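Local coordinates for protein probable Ni/Fe-hydrogenase 1 B-type cytochrome subunit (Escherichia coli K-12, PDB 6G94) that probably serves as the membrane-bound b-type cytochrome of a nickel-iron hydrogenase, binding heme and carrying electrons at the cell inner membrane, at residues Ile39-Pro44 with Trp183-Met188. Residues are numbered along the deposited sequence; the frame is centred on the assembly and turned at random.
Sequences IGKPLP and WHRLGM. With HEM (protoporphyrin IX containing Fe), chain B.
The guanidinium of Arg-185 reaches across to the end of helix 20-40, where its NH1 lies 3.8 Å from Gly-40 CA, and a heme propionate lies against both residues. One residue earlier, His-184 takes hold of the metal: its NE2 sits 2.2 Å from the heme iron. The chi1 of His-184, -167° with CG anti to the backbone N, directs the imidazole from helix 177-203 at that iron. A hydrogen bond between ND1 and Thr-146 steadies the ring at its other nitrogen, and His-63 of helix 55-83 supplies the second protein ligand. This is bis-histidine ligation of a b-type heme held among transmembrane helices, consistent with the cytochrome b561 family.

Arg-185 itself runs out extended through chi1 and chi2, then bends at chi3 (-97°), which brings NE to 3.1 Å from the heme propionate oxygen O1A. That hydrogen bond is weak, with an N-H...O angle of 131°. The same oxygen rests 3.3 Å from Gly-40 CA, so the propionate lies close to both segments where the helix gives way to loop. Beyond it Arg-185 NH1 comes 3.5 Å from Lys-41 N, both of them donors, with no hydrogen bond between them; the two side chains cross at about a right angle, and the Lys-41 aliphatic CG approaches Arg-185 NH2 to 4.0 Å while its ammonium end leads away. The strongest polar partner of Arg-185 is an acidic side chain on the chain of another protein, salt-bridged to NH2, which ties this corner of the heme pocket to the assembly.

One turn on, Met-188 puts CG 3.6 Å from the heme methyl CMB, with SD near methyl CMA; on the 39-44 side, Ile-39 CG2 approaches the other propionate, 3.5 Å from O2D.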
ATOM      1  N   ILE I  39      15.242 -14.837  23.477  1.00 43.11           N
ATOM      2  CA  ILE I  39      16.343 -14.216  22.752  1.00 42.34           C
ATOM      3  C   ILE I  39      16.698 -15.077  21.546  1.00 44.70           C
ATOM      4  O   ILE I  39      17.109 -14.567  20.519  1.00 47.54           O
ATOM      5  CB  ILE I  39      17.564 -13.965  23.669  1.00 42.35           C
ATOM      6  CG1 ILE I  39      17.238 -12.837  24.673  1.00 42.70           C
ATOM      7  CG2 ILE I  39      18.826 -13.631  22.875  1.00 41.07           C
ATOM      8  CD1 ILE I  39      18.168 -12.729  25.866  1.00 42.58           C
ATOM      9  N   GLY I  40      16.488 -16.381  21.657  1.00 46.60           N
ATOM     10  CA  GLY I  40      16.845 -17.315  20.601  1.00 47.08           C
ATOM     11  C   GLY I  40      15.657 -17.676  19.718  1.00 50.07           C
ATOM     12  O   GLY I  40      15.786 -17.756  18.492  1.00 53.07           O
ATOM     13  N   LYS I  41      14.500 -17.911  20.336  1.00 48.32           N
ATOM     14  CA  LYS I  41      13.254 -18.093  19.599  1.00 49.41           C
ATOM     15  C   LYS I  41      12.310 -16.948  19.969  1.00 50.20           C
ATOM     16  O   LYS I  41      11.454 -17.100  20.864  1.00 52.51           O
ATOM     17  CB  LYS I  41      12.628 -19.459  19.900  1.00 52.55           C
ATOM     18  CG  LYS I  41      13.419 -20.638  19.361  1.00 59.69           C
ATOM     19  CD  LYS I  41      13.118 -20.887  17.883  1.00 69.57           C
ATOM     20  CE  LYS I  41      14.011 -21.984  17.293  1.00 73.10           C
ATOM     21  NZ  LYS I  41      13.911 -22.084  15.804  1.00 74.24           N
ATOM     22  N   PRO I  42      12.482 -15.782  19.310  1.00 49.79           N
ATOM     23  CA  PRO I  42      11.752 -14.553  19.681  1.00 48.51           C
ATOM     24  C   PRO I  42      10.256 -14.675  19.513  1.00 48.46           C
ATOM     25  O   PRO I  42       9.781 -15.501  18.726  1.00 49.61           O
ATOM     26  CB  PRO I  42      12.287 -13.518  18.706  1.00 47.79           C
ATOM     27  CG  PRO I  42      13.639 -14.038  18.329  1.00 49.20           C
ATOM     28  CD  PRO I  42      13.464 -15.523  18.243  1.00 48.77           C
ATOM     29  N   LEU I  43       9.528 -13.841  20.243  1.00 47.11           N
ATOM     30  CA  LEU I  43       8.075 -13.846  20.222  1.00 46.52           C
ATOM     31  C   LEU I  43       7.614 -13.456  18.838  1.00 48.31           C
ATOM     32  O   LEU I  43       8.444 -13.046  18.029  1.00 48.52           O
ATOM     33  CB  LEU I  43       7.546 -12.866  21.263  1.00 44.90           C
ATOM     34  CG  LEU I  43       7.700 -13.330  22.716  1.00 44.81           C
ATOM     35  CD1 LEU I  43       7.963 -12.179  23.680  1.00 44.53           C
ATOM     36  CD2 LEU I  43       6.499 -14.153  23.138  1.00 43.94           C
ATOM     37  N   PRO I  44       6.300 -13.570  18.547  1.00 49.88           N
ATOM     38  CA  PRO I  44       5.827 -13.062  17.252  1.00 50.81           C
ATOM     39  C   PRO I  44       6.192 -11.583  17.014  1.00 52.23           C
ATOM     40  O   PRO I  44       6.485 -10.858  17.972  1.00 55.62           O
ATOM     41  CB  PRO I  44       4.315 -13.239  17.351  1.00 49.70           C
ATOM     42  CG  PRO I  44       4.163 -14.427  18.221  1.00 51.37           C
ATOM     43  CD  PRO I  44       5.209 -14.240  19.282  1.00 51.33           C
ATOM     44  N   TRP I 183      26.043 -23.374  22.699  1.00 51.13           N
ATOM     45  CA  TRP I 183      26.368 -24.011  23.967  1.00 52.53           C
ATOM     46  C   TRP I 183      25.688 -23.340  25.159  1.00 52.66           C
ATOM     47  O   TRP I 183      25.296 -24.020  26.101  1.00 53.68           O
ATOM     48  CB  TRP I 183      27.875 -24.042  24.170  1.00 53.37           C
ATOM     49  CG  TRP I 183      28.557 -25.092  23.348  1.00 54.47           C
ATOM     50  CD1 TRP I 183      29.284 -24.890  22.233  1.00 53.96           C
ATOM     51  CD2 TRP I 183      28.575 -26.511  23.587  1.00 56.03           C
ATOM     52  NE1 TRP I 183      29.774 -26.077  21.756  1.00 55.15           N
ATOM     53  CE2 TRP I 183      29.348 -27.097  22.565  1.00 56.03           C
ATOM     54  CE3 TRP I 183      28.020 -27.343  24.569  1.00 55.14           C
ATOM     55  CZ2 TRP I 183      29.586 -28.481  22.486  1.00 55.67           C
ATOM     56  CZ3 TRP I 183      28.253 -28.714  24.491  1.00 54.68           C
ATOM     57  CH2 TRP I 183      29.030 -29.266  23.452  1.00 54.12           C
ATOM     58  N   HIS I 184      25.555 -22.014  25.108  1.00 51.60           N
ATOM     59  CA  HIS I 184      24.782 -21.259  26.098  1.00 50.50           C
ATOM     60  C   HIS I 184      23.323 -21.691  26.089  1.00 50.06           C
ATOM     61  O   HIS I 184      22.759 -21.934  27.147  1.00 55.01           O
ATOM     62  CB  HIS I 184      24.899 -19.744  25.856  1.00 49.26           C
ATOM     63  CG  HIS I 184      24.411 -18.886  26.992  1.00 49.04           C
ATOM     64  ND1 HIS I 184      25.122 -18.719  28.162  1.00 48.23           N
ATOM     65  CD2 HIS I 184      23.307 -18.107  27.111  1.00 47.59           C
ATOM     66  CE1 HIS I 184      24.468 -17.886  28.954  1.00 47.38           C
ATOM     67  NE2 HIS I 184      23.371 -17.493  28.338  1.00 46.25           N
ATOM     68  N   ARG I 185      22.714 -21.808  24.913  1.00 47.95           N
ATOM     69  CA  ARG I 185      21.313 -22.231  24.834  1.00 47.54           C
ATOM     70  C   ARG I 185      21.140 -23.677  25.307  1.00 49.51           C
ATOM     71  O   ARG I 185      20.119 -24.025  25.905  1.00 52.79           O
ATOM     72  CB  ARG I 185      20.752 -22.053  23.416  1.00 46.62           C
ATOM     73  CG  ARG I 185      19.386 -22.701  23.214  1.00 46.18           C
ATOM     74  CD  ARG I 185      18.660 -22.191  21.994  1.00 44.06           C
ATOM     75  NE  ARG I 185      17.725 -21.140  22.365  1.00 43.57           N
ATOM     76  CZ  ARG I 185      16.405 -21.281  22.358  1.00 45.71           C
ATOM     77  NH1 ARG I 185      15.636 -20.274  22.722  1.00 48.17           N
ATOM     78  NH2 ARG I 185      15.847 -22.428  22.008  1.00 48.04           N
ATOM     79  N   LEU I 186      22.145 -24.508  25.055  1.00 49.73           N
ATOM     80  CA  LEU I 186      22.109 -25.907  25.479  1.00 51.32           C
ATOM     81  C   LEU I 186      22.122 -25.992  27.005  1.00 52.28           C
ATOM     82  O   LEU I 186      21.329 -26.730  27.589  1.00 53.59           O
ATOM     83  CB  LEU I 186      23.278 -26.705  24.881  1.00 48.86           C
ATOM     84  CG  LEU I 186      23.396 -28.170  25.290  1.00 48.52           C
ATOM     85  CD1 LEU I 186      22.186 -28.987  24.837  1.00 48.69           C
ATOM     86  CD2 LEU I 186      24.700 -28.771  24.797  1.00 48.07           C
ATOM     87  N   GLY I 187      23.000 -25.217  27.631  1.00 51.84           N
ATOM     88  CA  GLY I 187      23.131 -25.162  29.079  1.00 52.54           C
ATOM     89  C   GLY I 187      21.802 -24.892  29.728  1.00 52.53           C
ATOM     90  O   GLY I 187      21.460 -25.506  30.711  1.00 56.91           O
ATOM     91  N   MET I 188      21.047 -23.981  29.150  1.00 49.29           N
ATOM     92  CA  MET I 188      19.726 -23.669  29.624  1.00 49.35           C
ATOM     93  C   MET I 188      18.770 -24.853  29.612  1.00 51.72           C
ATOM     94  O   MET I 188      17.938 -24.974  30.489  1.00 54.19           O
ATOM     95  CB  MET I 188      19.168 -22.543  28.789  1.00 48.53           C
ATOM     96  CG  MET I 188      17.765 -22.144  29.126  1.00 48.95           C
ATOM     97  SD  MET I 188      16.712 -22.471  27.739  1.00 62.68           S
ATOM     98  CE  MET I 188      15.203 -21.769  28.375  1.00 57.58           C
TER
HETATM   99  CHA HEM B 301      21.337 -15.370  25.796  1.00 49.15           C
HETATM  100  CHB HEM B 301      19.632 -18.313  29.145  1.00 52.07           C
HETATM  101  CHC HEM B 301      22.975 -16.751  32.224  1.00 51.64           C
HETATM  102  CHD HEM B 301      24.265 -13.384  29.049  1.00 51.13           C
HETATM  103  C1A HEM B 301      20.691 -16.377  26.435  1.00 49.41           C
HETATM  104  C2A HEM B 301      19.944 -17.346  25.761  1.00 48.77           C
HETATM  105  C3A HEM B 301      19.464 -18.186  26.691  1.00 49.97           C
HETATM  106  C4A HEM B 301      19.908 -17.727  27.940  1.00 50.11           C
HETATM  107  CMA HEM B 301      18.589 -19.385  26.413  1.00 50.21           C
HETATM  108  CAA HEM B 301      19.698 -17.409  24.270  1.00 47.63           C
HETATM  109  CBA HEM B 301      20.827 -18.074  23.509  1.00 47.56           C
HETATM  110  CGA HEM B 301      20.496 -18.107  22.051  1.00 50.81           C
HETATM  111  O1A HEM B 301      19.586 -18.791  21.569  1.00 48.87           O
HETATM  112  O2A HEM B 301      21.168 -17.422  21.277  1.00 55.51           O
HETATM  113  C1B HEM B 301      20.432 -18.153  30.283  1.00 53.34           C
HETATM  114  C2B HEM B 301      20.283 -18.940  31.460  1.00 51.55           C
HETATM  115  C3B HEM B 301      21.239 -18.504  32.314  1.00 52.45           C
HETATM  116  C4B HEM B 301      21.946 -17.434  31.629  1.00 51.33           C
HETATM  117  CMB HEM B 301      19.273 -20.039  31.688  1.00 48.46           C
HETATM  118  CAB HEM B 301      21.579 -18.946  33.673  1.00 55.39           C
HETATM  119  CBB HEM B 301      20.801 -19.769  34.349  1.00 59.19           C
HETATM  120  C1C HEM B 301      23.584 -15.645  31.648  1.00 51.74           C
HETATM  121  C2C HEM B 301      24.499 -14.807  32.289  1.00 50.05           C
HETATM  122  C3C HEM B 301      24.866 -13.860  31.379  1.00 50.68           C
HETATM  123  C4C HEM B 301      24.165 -14.126  30.185  1.00 50.13           C
HETATM  124  CMC HEM B 301      25.022 -14.930  33.700  1.00 47.00           C
HETATM  125  CAC HEM B 301      25.828 -12.769  31.634  1.00 52.02           C
HETATM  126  CBC HEM B 301      25.457 -11.502  31.512  1.00 49.37           C
HETATM  127  C1D HEM B 301      23.581 -13.713  27.899  1.00 51.72           C
HETATM  128  C2D HEM B 301      23.825 -12.980  26.665  1.00 50.61           C
HETATM  129  C3D HEM B 301      22.996 -13.526  25.739  1.00 50.92           C
HETATM  130  C4D HEM B 301      22.274 -14.597  26.443  1.00 50.35           C
HETATM  131  CMD HEM B 301      24.800 -11.838  26.530  1.00 48.35           C
HETATM  132  CAD HEM B 301      22.812 -13.166  24.274  1.00 49.12           C
HETATM  133  CBD HEM B 301      22.486 -11.690  24.069  1.00 51.00           C
HETATM  134  CGD HEM B 301      22.205 -11.296  22.642  1.00 53.57           C
HETATM  135  O1D HEM B 301      23.110 -11.194  21.804  1.00 54.47           O
HETATM  136  O2D HEM B 301      21.052 -11.045  22.284  1.00 52.37           O
HETATM  137  NA  HEM B 301      20.693 -16.634  27.774  1.00 49.96           N
HETATM  138  NB  HEM B 301      21.420 -17.274  30.429  1.00 52.85           N
HETATM  139  NC  HEM B 301      23.358 -15.182  30.397  1.00 49.93           N
HETATM  140  ND  HEM B 301      22.660 -14.673  27.726  1.00 52.39           N
HETATM  141 FE   HEM B 301      22.042 -15.880  28.982  1.00 47.76          FE